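Local atomic coordinates of methanol--corrinoid protein co-methyltransferase (Methanosarcina barkeri, PDB entry 2I2X), a protein that catalyses the transfer of the methyl group of methanol to the cob(I)amide cofactor bound to its partner MtaC, a zinc-dependent step of methanogenesis. Residues 28-32 with 118-122; 102-106 with 156-160; 170-174 with 450-454; 239-245 with 417-422; 296-300 with 363-367. All coordinates share one frame. Residues are numbered along the deposited sequence.

Contact 1 of 5, residues 28-32 with 118-122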
# COMPACT_ATOMS: atom_id res chain seq x y z
N ALA A 28 -8.55 -12.57 24.49
CA ALA A 28 -7.09 -12.33 24.60
C ALA A 28 -6.70 -10.85 24.65
O ALA A 28 -7.47 -9.99 24.25
CB ALA A 28 -6.33 -13.02 23.47
N GLY A 29 -5.50 -10.57 25.12
CA GLY A 29 -4.95 -9.23 25.15
C GLY A 29 -5.79 -8.24 25.92
O GLY A 29 -6.38 -8.57 26.96
N LEU A 30 -5.86 -7.03 25.39
CA LEU A 30 -6.51 -5.94 26.08
C LEU A 30 -7.94 -5.83 25.63
O LEU A 30 -8.26 -5.09 24.69
CB LEU A 30 -5.73 -4.66 25.86
CG LEU A 30 -4.28 -4.71 26.38
CD1 LEU A 30 -3.44 -3.56 25.85
CD2 LEU A 30 -4.24 -4.75 27.92
N ASP A 31 -8.81 -6.61 26.28
CA ASP A 31 -10.24 -6.52 26.05
C ASP A 31 -10.66 -6.92 24.61
O ASP A 31 -11.73 -6.55 24.12
CB ASP A 31 -10.71 -5.10 26.43
CG ASP A 31 -12.19 -4.99 26.55
OD1 ASP A 31 -12.81 -5.93 27.11
OD2 ASP A 31 -12.76 -3.96 26.08
N LEU A 32 -9.82 -7.70 23.94
CA LEU A 32 -10.10 -8.16 22.57
C LEU A 32 -10.80 -9.53 22.51
O LEU A 32 -10.55 -10.43 23.35
CB LEU A 32 -8.82 -8.23 21.73
CG LEU A 32 -9.07 -8.31 20.21
CD1 LEU A 32 -9.63 -6.98 19.67
CD2 LEU A 32 -7.85 -8.77 19.40
N ILE A 118 -9.27 1.57 23.01
CA ILE A 118 -9.15 0.74 21.83
C ILE A 118 -8.71 -0.68 22.24
O ILE A 118 -7.80 -0.84 23.05
CB ILE A 118 -8.13 1.35 20.82
CG1 ILE A 118 -7.99 0.47 19.57
CG2 ILE A 118 -6.75 1.62 21.48
CD1 ILE A 118 -7.19 1.11 18.46
N LYS A 119 -9.39 -1.69 21.71
CA LYS A 119 -9.07 -3.08 21.97
C LYS A 119 -7.93 -3.51 21.08
O LYS A 119 -7.91 -3.21 19.88
CB LYS A 119 -10.29 -3.94 21.66
CG LYS A 119 -11.57 -3.51 22.36
CD LYS A 119 -12.74 -3.91 21.47
CE LYS A 119 -13.87 -4.48 22.24
NZ LYS A 119 -14.52 -3.52 23.12
N CYS A 120 -6.96 -4.20 21.64
CA CYS A 120 -5.85 -4.72 20.84
C CYS A 120 -5.18 -5.95 21.46
O CYS A 120 -5.36 -6.24 22.65
CB CYS A 120 -4.83 -3.62 20.66
SG CYS A 120 -4.42 -2.89 22.22
N ALA A 121 -4.43 -6.68 20.65
CA ALA A 121 -3.72 -7.88 21.11
C ALA A 121 -2.44 -7.96 20.32
O ALA A 121 -2.35 -7.43 19.22
CB ALA A 121 -4.58 -9.17 20.93
N LEU A 122 -1.43 -8.58 20.90
CA LEU A 122 -0.16 -8.68 20.25
C LEU A 122 0.19 -10.14 19.89
O LEU A 122 0.16 -11.02 20.72
CB LEU A 122 0.91 -8.04 21.14
CG LEU A 122 2.36 -8.18 20.65
CD1 LEU A 122 2.55 -7.45 19.33
CD2 LEU A 122 3.36 -7.72 21.70
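The tip of a tight hairpin, residues 28-32, packs against the beginning of a barrel strand, residues 118-122. The hairpin is closed by two backbone bonds, Ala28 N to Leu32 O at 3.1 Å and Leu32 N to Ala28 O at 3.3 Å, with Leu30 centring an inverse gamma turn.

Lys119 comes first: Lys119 CB lies 3.7 Å from Leu32 CD1, its CA makes a CA-H...O contact of 3.5 Å with Leu30 O, and its NZ forms a long, weak salt bridge, 3.5 Å, to Asp31 OD2. At Cys120 the backbones pair as a single antiparallel, hydrogen-bonded bridge: Leu30 N donates to Cys120 O at 2.9 Å, and Cys120 N returns a weak bond to Leu30 O at 3.4 Å. Leu30 CD1 also reaches Cys120 SG at 3.8 Å. Ala121 turns its methyl toward the hairpin, with CB 3.6 Å from Leu32 CD2 and 4.2 Å from Gly29 CA. An ideal CB on Gly29 would lie 2.8 Å from both Cys120 O and Ala121 CB, so this approach depends on glycine, which its phi of 58° also favours.

Strand 119-126 pairs along one edge with strand 80-86, through Lys119 and Ala121. On its other edge strand 160-163 joins at Leu122, so the hairpin takes the bonding positions just before that strand starts, with His113 of helix 95-116 beside Leu30 and Asp31.

Contact 2 of 5, residues 102-106 with 156-160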
# COMPACT_ATOMS: atom_id res chain seq x y z
N ALA A 102 8.74 -7.63 22.51
CA ALA A 102 7.38 -7.89 22.96
C ALA A 102 7.03 -6.90 24.04
O ALA A 102 5.93 -6.34 24.06
CB ALA A 102 7.23 -9.32 23.49
N HIS A 103 7.98 -6.66 24.94
CA HIS A 103 7.70 -5.82 26.09
C HIS A 103 7.56 -4.35 25.68
O HIS A 103 6.68 -3.64 26.16
CB HIS A 103 8.77 -6.01 27.19
CG HIS A 103 8.40 -5.37 28.49
ND1 HIS A 103 8.72 -4.06 28.79
CD2 HIS A 103 7.69 -5.85 29.54
CE1 HIS A 103 8.25 -3.77 29.99
NE2 HIS A 103 7.61 -4.83 30.47
N ALA A 104 8.42 -3.91 24.79
CA ALA A 104 8.39 -2.54 24.36
C ALA A 104 7.10 -2.25 23.60
O ALA A 104 6.51 -1.18 23.79
CB ALA A 104 9.59 -2.23 23.51
N GLN A 105 6.65 -3.20 22.76
CA GLN A 105 5.38 -3.07 22.00
C GLN A 105 4.16 -3.02 22.93
O GLN A 105 3.34 -2.10 22.81
CB GLN A 105 5.22 -4.21 21.00
CG GLN A 105 6.24 -4.22 19.88
CD GLN A 105 5.83 -5.12 18.72
OE1 GLN A 105 5.19 -4.67 17.76
NE2 GLN A 105 6.21 -6.39 18.78
N LYS A 106 4.05 -3.97 23.86
CA LYS A 106 2.91 -4.02 24.79
C LYS A 106 2.77 -2.77 25.66
O LYS A 106 1.64 -2.35 25.97
CB LYS A 106 2.94 -5.27 25.69
CG LYS A 106 1.57 -5.59 26.32
CD LYS A 106 0.53 -5.73 25.18
CE LYS A 106 -0.70 -6.44 25.59
NZ LYS A 106 -0.47 -7.92 25.78
N ASN A 156 6.41 -11.76 28.35
CA ASN A 156 6.80 -10.37 28.22
C ASN A 156 5.92 -9.52 27.32
O ASN A 156 6.35 -8.49 26.83
CB ASN A 156 8.25 -10.30 27.77
CG ASN A 156 9.22 -10.62 28.90
OD1 ASN A 156 9.73 -11.74 29.02
ND2 ASN A 156 9.47 -9.63 29.75
N GLY A 157 4.68 -9.96 27.10
CA GLY A 157 3.71 -9.14 26.39
C GLY A 157 3.01 -9.74 25.17
O GLY A 157 1.96 -9.21 24.74
N ALA A 158 3.56 -10.82 24.60
CA ALA A 158 2.87 -11.50 23.50
C ALA A 158 1.61 -12.19 23.99
O ALA A 158 1.62 -12.87 25.01
CB ALA A 158 3.79 -12.45 22.75
N ASP A 159 0.51 -11.95 23.26
CA ASP A 159 -0.81 -12.48 23.59
C ASP A 159 -1.09 -13.76 22.79
O ASP A 159 -1.69 -14.70 23.31
CB ASP A 159 -1.86 -11.42 23.25
CG ASP A 159 -1.74 -10.16 24.09
OD1 ASP A 159 -1.56 -9.07 23.52
OD2 ASP A 159 -1.84 -10.24 25.34
N LEU A 160 -0.66 -13.79 21.53
CA LEU A 160 -0.89 -14.95 20.67
C LEU A 160 0.46 -15.48 20.24
O LEU A 160 1.40 -14.71 20.01
CB LEU A 160 -1.75 -14.59 19.45
CG LEU A 160 -2.99 -13.69 19.73
CD1 LEU A 160 -3.48 -12.99 18.47
CD2 LEU A 160 -4.15 -14.39 20.38
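Lys106 supplies most of the polar contact. From helix 95-116 its CA-to-CB bond points toward the loop, and its ammonium meets three acceptors: Lys106 NZ lies 2.7 Å from Asp159 OD2 and 2.8 Å from Asp159 OD1, a two-pronged salt bridge, and 2.9 Å from Gly157 O. The carboxylate is doubly engaged, since Asp159 OD1 also accepts from the backbone N of Leu122.

Not every close polar approach is a bond. Asn156 O sits 3.1 Å from His103 N, but the angle is poor; it also lies 3.1 Å from His103 CA and 3.3 Å from Ala102 C, so these are packing contacts against the helix backbone. Gly157 permits the close approach to the helix: an ideal CB there would fall 2.9 Å from Ala102 O and 3.0 Å from Lys106 CB, and at its phi/psi of 126/-17° a CB would also be jammed against the preceding carbonyl O. Ala102 CB completes the fit, 4.1 Å from Ala158 N. Gln105 NE2 bonds Thr85 OG1.

Here a barrel helix packs on the alpha-to-beta loop that links helix 143-155 to strand 160-163, a join between consecutive beta-alpha units of the TIM barrel.

Contact 3 of 5, residues 170-174 with 450-454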
# COMPACT_ATOMS: atom_id res chain seq x y z
N GLU A 170 12.18 -29.85 3.17
CA GLU A 170 13.26 -30.35 2.31
C GLU A 170 12.76 -31.30 1.22
O GLU A 170 13.19 -31.21 0.07
CB GLU A 170 14.40 -30.98 3.16
CG GLU A 170 14.18 -32.44 3.71
CD GLU A 170 13.00 -32.59 4.71
OE1 GLU A 170 11.83 -32.37 4.32
OE2 GLU A 170 13.25 -32.97 5.87
N VAL A 171 11.83 -32.19 1.56
CA VAL A 171 11.27 -33.08 0.55
C VAL A 171 10.27 -32.37 -0.36
O VAL A 171 10.20 -32.68 -1.56
CB VAL A 171 10.67 -34.38 1.17
CG1 VAL A 171 10.12 -35.28 0.07
CG2 VAL A 171 11.74 -35.11 1.96
N PHE A 172 9.52 -31.43 0.20
CA PHE A 172 8.63 -30.57 -0.60
C PHE A 172 9.39 -29.81 -1.69
O PHE A 172 8.96 -29.78 -2.85
CB PHE A 172 7.82 -29.58 0.27
CG PHE A 172 7.19 -28.48 -0.55
CD1 PHE A 172 5.92 -28.65 -1.10
CD2 PHE A 172 7.89 -27.31 -0.84
CE1 PHE A 172 5.35 -27.70 -1.89
CE2 PHE A 172 7.33 -26.33 -1.65
CZ PHE A 172 6.05 -26.53 -2.17
N ASP A 173 10.50 -29.17 -1.31
CA ASP A 173 11.27 -28.35 -2.26
C ASP A 173 11.77 -29.14 -3.45
O ASP A 173 11.77 -28.63 -4.58
CB ASP A 173 12.46 -27.71 -1.57
CG ASP A 173 12.09 -26.52 -0.72
OD1 ASP A 173 11.01 -25.89 -0.93
OD2 ASP A 173 12.90 -26.19 0.17
N TYR A 174 12.21 -30.38 -3.17
CA TYR A 174 12.56 -31.35 -4.19
C TYR A 174 11.33 -31.76 -5.02
O TYR A 174 11.36 -31.63 -6.24
CB TYR A 174 13.26 -32.58 -3.56
CG TYR A 174 13.53 -33.72 -4.52
CD1 TYR A 174 12.63 -34.79 -4.61
CD2 TYR A 174 14.67 -33.72 -5.35
CE1 TYR A 174 12.85 -35.84 -5.50
CE2 TYR A 174 14.92 -34.79 -6.24
CZ TYR A 174 13.99 -35.85 -6.31
OH TYR A 174 14.18 -36.93 -7.16
N GLU A 450 16.81 -40.25 -3.07
CA GLU A 450 16.71 -39.09 -3.99
C GLU A 450 17.07 -37.73 -3.42
O GLU A 450 17.45 -36.85 -4.18
CB GLU A 450 15.34 -39.04 -4.65
CG GLU A 450 15.03 -40.29 -5.47
CD GLU A 450 13.82 -40.14 -6.36
OE1 GLU A 450 13.27 -39.01 -6.48
OE2 GLU A 450 13.42 -41.17 -6.94
N VAL A 451 16.99 -37.56 -2.11
CA VAL A 451 17.17 -36.24 -1.51
C VAL A 451 18.21 -36.28 -0.42
O VAL A 451 17.90 -36.62 0.71
CB VAL A 451 15.86 -35.75 -0.87
CG1 VAL A 451 16.00 -34.28 -0.39
CG2 VAL A 451 14.69 -35.93 -1.81
N LYS A 452 19.45 -35.91 -0.74
CA LYS A 452 20.54 -36.13 0.21
C LYS A 452 20.44 -35.36 1.53
O LYS A 452 20.95 -35.84 2.53
CB LYS A 452 21.93 -35.93 -0.44
CG LYS A 452 22.34 -37.12 -1.33
CD LYS A 452 22.56 -38.41 -0.49
CE LYS A 452 22.82 -39.65 -1.35
NZ LYS A 452 21.60 -40.51 -1.42
N VAL A 453 19.77 -34.21 1.52
CA VAL A 453 19.60 -33.39 2.72
C VAL A 453 18.53 -33.93 3.67
O VAL A 453 18.40 -33.41 4.78
CB VAL A 453 19.31 -31.87 2.41
CG1 VAL A 453 20.54 -31.15 1.80
CG2 VAL A 453 18.08 -31.69 1.53
N PHE A 454 17.76 -34.94 3.24
CA PHE A 454 16.67 -35.54 4.02
C PHE A 454 17.22 -36.36 5.18
O PHE A 454 17.97 -37.31 4.98
CB PHE A 454 15.76 -36.39 3.09
CG PHE A 454 14.65 -37.18 3.81
CD1 PHE A 454 13.84 -36.59 4.78
CD2 PHE A 454 14.38 -38.49 3.45
CE1 PHE A 454 12.83 -37.31 5.40
CE2 PHE A 454 13.36 -39.22 4.08
CZ PHE A 454 12.59 -38.63 5.06
O HOH W 1 15.66 -33.45 6.92
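Residues 170-174 are helical, with a weak Tyr174 N to Glu170 O bond of 3.5 Å. Val451 is the first residue after helix 436-450 to leave helical angles (phi/psi -127/97°) and opens a type I turn to Phe454, closed by Phe454 N to Val451 O at 3.0 Å. The nearest CA atoms, of Glu170 and Phe454, are 6.4 Å apart, so side chains make the contact.

Two CH-pi contacts run in opposite senses. Val451 CG2 lies over a face of the Tyr174 ring, 3.9 Å from its centroid and 23° off the normal, while Val171 CG2 lies over the Phe454 ring, 4.2 Å from its centroid and 25° off. Beyond the apolar patch, Tyr174 OH donates a very short hydrogen bond, 2.4 Å, to Glu450 OE1; Glu450 OE2 is salt-bridged to Lys446. Glu170 OE1 accepts from Val171 N at 2.8 Å, and Glu170 OE2 bonds Tyr459 and a water 2.7 Å away, which also makes a weak bond to Val453 O.

The turn thus packs the C-terminal tail on the short helix that follows barrel strand 160-163. That helix carries Asp173, a residue of the cobamide pocket whose OD2 makes a weak hydrogen bond to the cofactor. Phe172 packs on helices 181-210 and 220-230, and Phe454 touches Leu444 and Tyr447 of helix 436-450 and Tyr186 and Leu191 of helix 181-210.

Contact 4 of 5, residues 239-245 with 417-422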
# COMPACT_ATOMS: atom_id res chain seq x y z
N ALA A 239 1.94 -25.62 -12.70
CA ALA A 239 0.55 -25.60 -13.11
C ALA A 239 -0.28 -25.28 -11.89
O ALA A 239 -0.04 -25.82 -10.79
CB ALA A 239 0.12 -26.97 -13.68
N HIS A 240 -1.28 -24.44 -12.08
CA HIS A 240 -2.11 -24.01 -10.99
C HIS A 240 -2.91 -25.17 -10.43
O HIS A 240 -3.20 -25.21 -9.22
CB HIS A 240 -2.93 -22.80 -11.42
CG HIS A 240 -2.11 -21.55 -11.56
ND1 HIS A 240 -2.66 -20.29 -11.57
CD2 HIS A 240 -0.77 -21.37 -11.68
CE1 HIS A 240 -1.70 -19.39 -11.70
NE2 HIS A 240 -0.55 -20.02 -11.77
N THR A 241 -3.21 -26.14 -11.29
CA THR A 241 -3.90 -27.34 -10.85
C THR A 241 -3.04 -28.21 -9.92
O THR A 241 -3.59 -29.06 -9.24
CB THR A 241 -4.42 -28.18 -12.01
OG1 THR A 241 -3.42 -28.28 -13.02
CG2 THR A 241 -5.68 -27.57 -12.61
N ILE A 242 -1.72 -27.99 -9.86
CA ILE A 242 -0.87 -28.69 -8.89
C ILE A 242 -0.70 -27.86 -7.59
O ILE A 242 -0.58 -28.41 -6.48
CB ILE A 242 0.52 -29.12 -9.50
CG1 ILE A 242 0.33 -30.21 -10.57
CG2 ILE A 242 1.45 -29.66 -8.43
CD1 ILE A 242 1.52 -30.34 -11.52
N ALA A 243 -0.71 -26.54 -7.74
CA ALA A 243 -0.69 -25.65 -6.59
C ALA A 243 -1.91 -25.89 -5.67
O ALA A 243 -1.78 -25.95 -4.44
CB ALA A 243 -0.64 -24.19 -7.06
N VAL A 244 -3.09 -26.01 -6.25
CA VAL A 244 -4.28 -26.22 -5.46
C VAL A 244 -4.25 -27.58 -4.74
O VAL A 244 -4.69 -27.68 -3.59
CB VAL A 244 -5.60 -26.00 -6.28
CG1 VAL A 244 -5.77 -27.03 -7.40
CG2 VAL A 244 -6.78 -26.00 -5.38
N ILE A 245 -3.70 -28.61 -5.40
CA ILE A 245 -3.54 -29.91 -4.74
C ILE A 245 -2.66 -29.74 -3.50
O ILE A 245 -3.05 -30.15 -2.40
CB ILE A 245 -2.99 -30.97 -5.68
CG1 ILE A 245 -4.01 -31.27 -6.78
CG2 ILE A 245 -2.69 -32.27 -4.92
CD1 ILE A 245 -3.45 -32.09 -7.90
N PHE A 417 -3.33 -27.41 -20.66
CA PHE A 417 -2.16 -27.75 -19.87
C PHE A 417 -2.53 -27.98 -18.41
O PHE A 417 -2.05 -28.93 -17.80
CB PHE A 417 -1.06 -26.69 -19.99
CG PHE A 417 0.27 -27.15 -19.48
CD1 PHE A 417 0.63 -26.98 -18.15
CD2 PHE A 417 1.17 -27.81 -20.34
CE1 PHE A 417 1.86 -27.42 -17.67
CE2 PHE A 417 2.38 -28.26 -19.88
CZ PHE A 417 2.73 -28.07 -18.54
N GLU A 418 -3.40 -27.12 -17.88
CA GLU A 418 -3.87 -27.25 -16.51
C GLU A 418 -4.66 -28.53 -16.34
O GLU A 418 -4.59 -29.15 -15.28
CB GLU A 418 -4.74 -26.06 -16.12
CG GLU A 418 -3.91 -24.90 -15.68
CD GLU A 418 -4.63 -23.56 -15.68
OE1 GLU A 418 -5.66 -23.40 -16.36
OE2 GLU A 418 -4.12 -22.67 -14.97
N THR A 419 -5.42 -28.89 -17.37
CA THR A 419 -6.36 -30.00 -17.33
C THR A 419 -5.62 -31.35 -17.29
O THR A 419 -5.95 -32.23 -16.47
CB THR A 419 -7.32 -29.92 -18.54
OG1 THR A 419 -8.08 -28.69 -18.43
CG2 THR A 419 -8.28 -31.12 -18.60
N LYS A 420 -4.62 -31.47 -18.16
CA LYS A 420 -3.80 -32.64 -18.25
C LYS A 420 -3.04 -32.88 -16.95
O LYS A 420 -2.96 -34.03 -16.47
CB LYS A 420 -2.84 -32.49 -19.44
CG LYS A 420 -1.97 -33.68 -19.73
CD LYS A 420 -2.75 -34.72 -20.56
CE LYS A 420 -1.87 -35.90 -20.94
NZ LYS A 420 -1.14 -36.36 -19.72
N ALA A 421 -2.49 -31.81 -16.37
CA ALA A 421 -1.71 -31.89 -15.15
C ALA A 421 -2.58 -32.31 -13.94
O ALA A 421 -2.18 -33.20 -13.15
CB ALA A 421 -0.92 -30.62 -14.90
N LEU A 422 -3.77 -31.72 -13.82
CA LEU A 422 -4.77 -32.24 -12.86
C LEU A 422 -5.00 -33.74 -13.05
O LEU A 422 -4.91 -34.49 -12.10
CB LEU A 422 -6.12 -31.50 -12.97
CG LEU A 422 -7.17 -31.87 -11.93
CD1 LEU A 422 -6.81 -31.44 -10.48
CD2 LEU A 422 -8.48 -31.26 -12.28
O HOH W 2 -1.39 -23.17 -14.53
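Ala421 CB lies at the apolar centre, touching CB of the N-cap residue Ala239 at 4.0 Å and Ile242 CD1 at 4.2 Å. The axes of 240-245 and 417-422 come within 8.6 Å at an angle of 43°, a helix-helix packing that joins helix 240-259 to helix 416-430 of the C-terminal helical part. Thr241 CB lies 3.9 Å from Leu422 CB, and Thr241 CG2 3.9 Å from Glu418 CB. Further out, Ile245 CD1 meets Leu422 CD1 at 4.3 Å, and Ala239 CB reaches the edge of the Phe417 ring, 4.4 Å from CE1.

Polar groups follow. Thr241 OG1 donates to Glu418 O at 2.7 Å, a carbonyl that also accepts from Leu422 N in its own helix at 3.1 Å. A water links the first turn of helix 240-259 to the Glu418 carboxylate, 2.8 Å from both His240 N and Glu418 OE2. Glu418 OE1 accepts from Ser415 N, OE2 pairs with Arg15 of a neighbouring MtaC chain, and the His240 ring bonds Asp364 and Gly230 O.

Helix 365-368 packs against His240, Thr241 and Ala243, helix 389-409 lies against Val244, Ile245 and Leu422, and helix 181-210 receives Ile242.

Contact 5 of 5, residues 296-300 with 363-367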
# COMPACT_ATOMS: atom_id res chain seq x y z
N SER A 296 1.31 -10.95 -4.76
CA SER A 296 0.13 -11.09 -5.60
C SER A 296 -0.58 -12.41 -5.26
O SER A 296 0.07 -13.41 -4.88
CB SER A 296 0.60 -11.13 -7.05
OG SER A 296 -0.47 -10.91 -7.94
N ASP A 297 -1.90 -12.42 -5.37
CA ASP A 297 -2.67 -13.67 -5.31
C ASP A 297 -3.91 -13.60 -6.15
O ASP A 297 -4.29 -12.56 -6.70
CB ASP A 297 -2.93 -14.18 -3.88
CG ASP A 297 -4.05 -13.44 -3.15
OD1 ASP A 297 -5.17 -13.34 -3.68
OD2 ASP A 297 -3.83 -13.05 -1.98
N VAL A 298 -4.55 -14.74 -6.27
CA VAL A 298 -5.53 -14.92 -7.30
C VAL A 298 -6.88 -15.16 -6.64
O VAL A 298 -7.84 -15.60 -7.30
CB VAL A 298 -5.05 -16.02 -8.25
CG1 VAL A 298 -5.42 -17.44 -7.75
CG2 VAL A 298 -5.46 -15.75 -9.64
N MET A 299 -6.95 -14.78 -5.35
CA MET A 299 -8.18 -14.89 -4.56
C MET A 299 -8.37 -13.72 -3.59
O MET A 299 -8.72 -13.93 -2.41
CB MET A 299 -8.29 -16.26 -3.84
CG MET A 299 -7.10 -16.70 -2.94
SD MET A 299 -5.60 -17.12 -3.88
CE MET A 299 -5.19 -18.68 -3.03
N GLY A 300 -8.19 -12.49 -4.09
CA GLY A 300 -8.09 -11.29 -3.27
C GLY A 300 -9.26 -11.08 -2.34
O GLY A 300 -9.06 -10.67 -1.19
N ARG A 363 -11.67 -17.28 -10.97
CA ARG A 363 -10.40 -16.73 -11.31
C ARG A 363 -9.32 -17.78 -11.57
O ARG A 363 -8.47 -17.56 -12.43
CB ARG A 363 -9.92 -15.75 -10.25
CG ARG A 363 -9.05 -14.57 -10.77
CD ARG A 363 -8.82 -13.57 -9.63
NE ARG A 363 -10.05 -12.81 -9.45
CZ ARG A 363 -10.41 -11.77 -10.20
NH1 ARG A 363 -9.66 -11.35 -11.22
NH2 ARG A 363 -11.57 -11.20 -9.97
N ASP A 364 -9.34 -18.90 -10.83
CA ASP A 364 -8.24 -19.88 -10.82
C ASP A 364 -8.66 -21.12 -10.03
O ASP A 364 -9.47 -21.01 -9.12
CB ASP A 364 -7.03 -19.27 -10.13
CG ASP A 364 -5.72 -19.97 -10.48
OD1 ASP A 364 -5.28 -20.81 -9.66
OD2 ASP A 364 -5.14 -19.70 -11.56
N PRO A 365 -8.11 -22.31 -10.38
CA PRO A 365 -8.47 -23.45 -9.54
C PRO A 365 -8.05 -23.29 -8.08
O PRO A 365 -8.71 -23.85 -7.20
CB PRO A 365 -7.75 -24.64 -10.22
CG PRO A 365 -6.71 -24.03 -11.05
CD PRO A 365 -7.23 -22.72 -11.50
N GLN A 366 -7.00 -22.54 -7.83
CA GLN A 366 -6.56 -22.27 -6.45
C GLN A 366 -7.64 -21.54 -5.65
O GLN A 366 -7.75 -21.69 -4.43
CB GLN A 366 -5.27 -21.46 -6.42
CG GLN A 366 -4.09 -22.21 -7.00
CD GLN A 366 -2.81 -21.39 -6.98
OE1 GLN A 366 -2.10 -21.36 -5.97
NE2 GLN A 366 -2.49 -20.77 -8.10
N ALA A 367 -8.47 -20.77 -6.35
CA ALA A 367 -9.50 -20.00 -5.68
C ALA A 367 -10.77 -20.85 -5.59
O ALA A 367 -11.40 -20.95 -4.51
CB ALA A 367 -9.74 -18.72 -6.42
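Val298 pushes its side chain against the start of helix 365-368, and 101 Å² of the residue is covered by 363-367. Val298 CG1 lies 3.4 Å from Asp364 CB and 4.2 Å from Gln366 CB, Val298 CG2 3.9 Å from Arg363 CG. The carbonyl joins in without bonding: Val298 O is 3.2 Å from Arg363 CD and 3.8 Å from Ala367 CB. Met299 extends the patch, its CB 3.8 Å from Ala367 CB and its CE 4.2 Å from Gln366 O. No hydrogen bond crosses between the segments, so packing alone joins them.

Each partner is instead shaped by its own polar bonds. Asp297 OD1 accepts from Met299 N at 2.8 Å, an Asx turn within the loop between barrel strands 285-287 and 309-311. Asp364 is the N-cap of helix 365-368; its OD1 accepts from Gln366 N at 3.0 Å and Gln366 NE2 at 3.2 Å, and the first turn is joined by Ala367 N to Asp364 O at 3.0 Å. Asp364 OD2 bonds His240 and pairs with Arg15 of a neighbouring MtaC chain.

Ser296 and Asp297 bond Glu331 of the second MtaB subunit, whereas Arg363 pairs with Asp360 and also donates to Val76 O of that subunit. The Met299 side chain lies about 10 Å from that of the zinc ligand Cys269.

How the contacts relate
Along the chain, contacts 1 and 2 interleave, and both close before contact 3 opens; 170-174 and 450-454 then bracket contact 4, which in turn brackets contact 5. Contacts 1 and 2, centres 11 Å apart, touch through Leu122 N to Asp159 OD1 (2.7 Å); helix 95-116 of contact 2 leads directly into strand 119-126 of contact 1, and together they join the consecutive units around strands 80-86, 119-126 and 160-163. Contacts 4 and 5, 13 Å apart, meet at His240 ND1 to Asp364 OD2 (2.5 Å) beside Arg15 of MtaC, and contact 5 also meets the second MtaB. Contact 3, centred 22 Å from contact 4, ties the C-terminal tail to helix 169-176.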